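Transcriptional regulator, LysR family (Vibrio cholerae, PDB 3SZP) probably binds specific DNA sequences through a winged helix-turn-helix domain and activates transcription of virulence genes. Local coordinates at residues A89-T102 against D119-L133. Numbering follows the deposited sequence.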
# COMPACT_ATOMS: atom_id res chain seq x y z
N ALA A 89 24.40 19.22 -39.42
CA ALA A 89 23.32 20.02 -38.84
C ALA A 89 21.99 19.27 -38.77
O ALA A 89 20.96 19.76 -39.25
CB ALA A 89 23.15 21.32 -39.61
N SER A 90 22.00 18.09 -38.15
CA SER A 90 20.81 17.26 -38.08
C SER A 90 20.95 16.32 -36.89
O SER A 90 22.05 16.12 -36.37
CB SER A 90 20.61 16.47 -39.37
OG SER A 90 21.62 15.49 -39.54
N GLY A 91 19.83 15.75 -36.48
CA GLY A 91 19.78 14.92 -35.29
C GLY A 91 18.96 15.54 -34.18
O GLY A 91 18.49 16.68 -34.27
N ARG A 92 18.78 14.78 -33.10
CA ARG A 92 18.02 15.24 -31.96
C ARG A 92 18.96 15.74 -30.88
O ARG A 92 20.04 15.20 -30.68
CB ARG A 92 17.16 14.10 -31.41
CG ARG A 92 16.19 14.52 -30.32
CD ARG A 92 15.94 13.37 -29.35
NE ARG A 92 17.18 12.96 -28.69
CZ ARG A 92 17.31 11.86 -27.95
NH1 ARG A 92 16.27 11.05 -27.77
NH2 ARG A 92 18.48 11.56 -27.40
N ILE A 93 18.56 16.80 -30.19
CA ILE A 93 19.32 17.23 -29.03
C ILE A 93 18.42 17.25 -27.79
O ILE A 93 17.23 17.58 -27.86
CB ILE A 93 20.02 18.59 -29.26
CG1 ILE A 93 19.04 19.75 -29.22
CG2 ILE A 93 20.76 18.60 -30.60
CD1 ILE A 93 19.67 21.07 -29.63
N ARG A 94 18.99 16.87 -26.66
CA ARG A 94 18.21 16.71 -25.44
C ARG A 94 18.59 17.80 -24.45
O ARG A 94 19.76 17.96 -24.08
CB ARG A 94 18.47 15.33 -24.87
CG ARG A 94 17.40 14.84 -23.92
CD ARG A 94 17.58 13.34 -23.65
NE ARG A 94 16.54 12.84 -22.76
CZ ARG A 94 16.72 12.57 -21.48
NH1 ARG A 94 17.92 12.76 -20.93
NH2 ARG A 94 15.71 12.11 -20.74
N ILE A 95 17.59 18.57 -24.03
CA ILE A 95 17.79 19.72 -23.18
C ILE A 95 16.96 19.62 -21.90
O ILE A 95 15.79 19.22 -21.95
CB ILE A 95 17.35 20.99 -23.93
CG1 ILE A 95 18.14 21.11 -25.23
CG2 ILE A 95 17.54 22.23 -23.06
CD1 ILE A 95 17.66 22.23 -26.11
N SER A 96 17.57 19.97 -20.77
CA SER A 96 16.84 20.11 -19.51
C SER A 96 16.75 21.60 -19.18
O SER A 96 17.69 22.35 -19.43
CB SER A 96 17.57 19.35 -18.39
OG SER A 96 17.08 19.71 -17.11
N ALA A 97 15.61 22.02 -18.63
CA ALA A 97 15.40 23.43 -18.32
C ALA A 97 14.43 23.59 -17.17
O ALA A 97 13.67 22.68 -16.86
CB ALA A 97 14.90 24.20 -19.56
N PRO A 98 14.44 24.77 -16.54
CA PRO A 98 13.61 24.94 -15.34
C PRO A 98 12.14 25.06 -15.70
O PRO A 98 11.80 25.53 -16.79
CB PRO A 98 14.14 26.24 -14.73
CG PRO A 98 14.73 26.98 -15.83
CD PRO A 98 15.28 25.96 -16.80
N SER A 99 11.28 24.63 -14.80
CA SER A 99 9.84 24.72 -15.01
C SER A 99 9.35 26.14 -15.15
O SER A 99 8.61 26.45 -16.06
CB SER A 99 9.07 24.05 -13.87
OG SER A 99 9.21 22.66 -13.93
N ASN A 100 9.75 27.03 -14.25
CA ASN A 100 9.16 28.36 -14.26
C ASN A 100 9.47 29.22 -15.48
O ASN A 100 8.55 29.78 -16.08
CB ASN A 100 9.47 29.12 -12.97
CG ASN A 100 8.80 28.50 -11.77
OD1 ASN A 100 7.70 27.97 -11.87
ND2 ASN A 100 9.48 28.53 -10.63
N LEU A 101 10.74 29.33 -15.86
CA LEU A 101 11.11 30.46 -16.71
C LEU A 101 11.17 30.13 -18.18
O LEU A 101 11.30 31.01 -19.04
CB LEU A 101 12.46 31.03 -16.25
CG LEU A 101 12.47 31.56 -14.82
CD1 LEU A 101 13.89 31.84 -14.37
CD2 LEU A 101 11.61 32.80 -14.73
N THR A 102 11.08 28.85 -18.48
CA THR A 102 11.39 28.40 -19.82
C THR A 102 10.44 28.97 -20.85
O THR A 102 10.87 29.45 -21.89
CB THR A 102 11.42 26.87 -19.87
OG1 THR A 102 12.53 26.45 -19.09
CG2 THR A 102 11.62 26.38 -21.28
N ASP A 119 16.16 20.46 -39.45
CA ASP A 119 16.49 19.03 -39.35
C ASP A 119 17.06 18.67 -37.98
O ASP A 119 17.42 17.52 -37.73
CB ASP A 119 17.50 18.61 -40.42
CG ASP A 119 17.02 18.85 -41.82
OD1 ASP A 119 15.80 18.73 -42.07
OD2 ASP A 119 17.87 19.15 -42.69
N ILE A 120 17.21 19.66 -37.12
CA ILE A 120 17.60 19.41 -35.75
C ILE A 120 16.36 19.37 -34.86
O ILE A 120 15.60 20.33 -34.81
CB ILE A 120 18.58 20.47 -35.23
CG1 ILE A 120 19.93 20.33 -35.92
CG2 ILE A 120 18.71 20.36 -33.71
CD1 ILE A 120 20.93 21.36 -35.49
N HIS A 121 16.16 18.26 -34.16
CA HIS A 121 14.97 18.11 -33.33
C HIS A 121 15.25 18.26 -31.84
O HIS A 121 16.26 17.77 -31.33
CB HIS A 121 14.25 16.81 -33.64
CG HIS A 121 13.80 16.69 -35.07
ND1 HIS A 121 13.82 17.76 -35.94
CD2 HIS A 121 13.34 15.63 -35.78
CE1 HIS A 121 13.38 17.37 -37.12
NE2 HIS A 121 13.08 16.09 -37.05
N ILE A 122 14.35 18.94 -31.15
CA ILE A 122 14.55 19.20 -29.73
C ILE A 122 13.63 18.38 -28.86
O ILE A 122 12.41 18.38 -29.03
CB ILE A 122 14.36 20.68 -29.38
CG1 ILE A 122 15.44 21.53 -30.05
CG2 ILE A 122 14.41 20.87 -27.86
CD1 ILE A 122 15.43 23.00 -29.61
N GLU A 123 14.24 17.65 -27.93
CA GLU A 123 13.53 17.05 -26.81
C GLU A 123 13.82 17.89 -25.57
O GLU A 123 14.97 18.01 -25.13
CB GLU A 123 13.96 15.59 -26.61
CG GLU A 123 13.12 14.89 -25.56
CD GLU A 123 13.67 13.54 -25.17
OE1 GLU A 123 14.23 12.83 -26.04
OE2 GLU A 123 13.55 13.18 -23.98
N LEU A 124 12.78 18.50 -25.02
CA LEU A 124 12.91 19.42 -23.89
C LEU A 124 12.19 18.89 -22.64
O LEU A 124 10.99 18.64 -22.66
CB LEU A 124 12.34 20.79 -24.28
CG LEU A 124 12.29 21.90 -23.22
CD1 LEU A 124 13.70 22.29 -22.77
CD2 LEU A 124 11.55 23.11 -23.75
N MET A 125 12.95 18.71 -21.57
CA MET A 125 12.41 18.28 -20.29
C MET A 125 12.50 19.41 -19.26
O MET A 125 13.58 19.93 -18.99
CB MET A 125 13.15 17.05 -19.77
CG MET A 125 12.85 16.71 -18.33
SD MET A 125 11.31 15.78 -18.14
CE MET A 125 11.71 14.27 -19.03
N MET A 126 11.36 19.79 -18.69
CA MET A 126 11.32 20.81 -17.66
C MET A 126 11.20 20.21 -16.27
O MET A 126 10.42 19.28 -16.06
CB MET A 126 10.15 21.75 -17.88
CG MET A 126 10.56 23.02 -18.56
SD MET A 126 9.90 23.03 -20.22
CE MET A 126 8.17 23.27 -19.78
N SER A 127 11.94 20.77 -15.32
CA SER A 127 11.77 20.38 -13.92
C SER A 127 12.19 21.51 -12.98
O SER A 127 12.99 22.36 -13.35
CB SER A 127 12.61 19.13 -13.62
OG SER A 127 13.92 19.33 -14.13
N ASN A 128 11.65 21.50 -11.77
CA ASN A 128 12.11 22.44 -10.75
C ASN A 128 13.59 22.15 -10.51
O ASN A 128 14.08 21.07 -10.86
CB ASN A 128 11.29 22.29 -9.48
CG ASN A 128 11.51 20.94 -8.80
OD1 ASN A 128 12.03 20.01 -9.41
ND2 ASN A 128 11.10 20.84 -7.54
N GLN A 129 14.32 23.12 -9.97
CA GLN A 129 15.74 22.91 -9.69
C GLN A 129 15.94 21.55 -9.02
O GLN A 129 16.49 20.63 -9.62
CB GLN A 129 16.25 24.01 -8.76
CG GLN A 129 15.87 25.41 -9.18
CD GLN A 129 16.14 26.44 -8.10
OE1 GLN A 129 16.38 26.10 -6.94
NE2 GLN A 129 16.11 27.71 -8.48
N ALA A 130 15.48 21.47 -7.78
CA ALA A 130 15.44 20.23 -7.00
C ALA A 130 16.59 19.26 -7.27
O ALA A 130 17.76 19.63 -7.20
CB ALA A 130 14.10 19.54 -7.18
N ASP A 131 16.23 18.02 -7.58
CA ASP A 131 17.21 16.95 -7.77
C ASP A 131 18.26 17.32 -8.81
O ASP A 131 17.99 18.09 -9.74
CB ASP A 131 16.50 15.65 -8.18
CG ASP A 131 15.20 15.42 -7.41
OD1 ASP A 131 14.12 15.62 -8.01
OD2 ASP A 131 15.26 15.03 -6.23
N ASP A 132 19.47 16.78 -8.65
CA ASP A 132 20.51 16.98 -9.64
C ASP A 132 20.42 15.91 -10.72
O ASP A 132 20.02 14.77 -10.46
CB ASP A 132 21.90 16.96 -9.01
N LEU A 133 20.79 16.29 -11.93
CA LEU A 133 20.71 15.39 -13.06
C LEU A 133 22.03 14.66 -13.26
O LEU A 133 23.07 15.09 -12.78
CB LEU A 133 20.38 16.18 -14.32
CG LEU A 133 19.07 16.97 -14.25
CD1 LEU A 133 19.03 18.04 -15.32
CD2 LEU A 133 17.87 16.03 -14.37
O HOH W 1 18.70 21.72 -39.94
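Ile-93, Ile-95 and Ala-97 interlock with Ile-120, Ile-122 and Leu-124 on one face of two parallel neighbouring strands, the two strands of a beta-alpha-beta unit in the LysR substrate-binding domain, whose linking helix 102-116 packs on Ile-120, Ile-122 and Leu-124. Backbone hydrogen bonds from Gly-91 to Ser-99 zip the strands together, Met-125 N to Ile-95 O (2.9 Å) being nearly straight at 175°. CD1 of Ile-95 crosses to CG2 of Ile-122 (3.9 Å). Leu-124, its CG swung opposite the backbone N (chi1 176°), lays CD1 into the dip between Ile-95 and Ala-97, 3.9 Å from CB of Ala-97; the small alanine leaves room for that methyl. Further along, Thr-102 CG2 meets Leu-124 CD2 tip to tip and the bent Met-126 chain at SD, while Thr-102 OG1 donates to Pro-98 O (2.6 Å), tying the start of the helix to the strand end.

The other face carries a salt-bridge network. Extended Glu-123 reaches across to both Arg-92 and Arg-94: NE of Arg-94 donates to OE2 (3.2 Å) from above the carboxylate plane, whereas NH1 of Arg-92 sits 3.2 Å from OE1 through charge alone. Arg-94 also donates from NH1 to Glu-137 O and makes a cation-pi contact with Trp-138. Two nearby guanidinium groups would be expected to keep buried Glu-123 ionised.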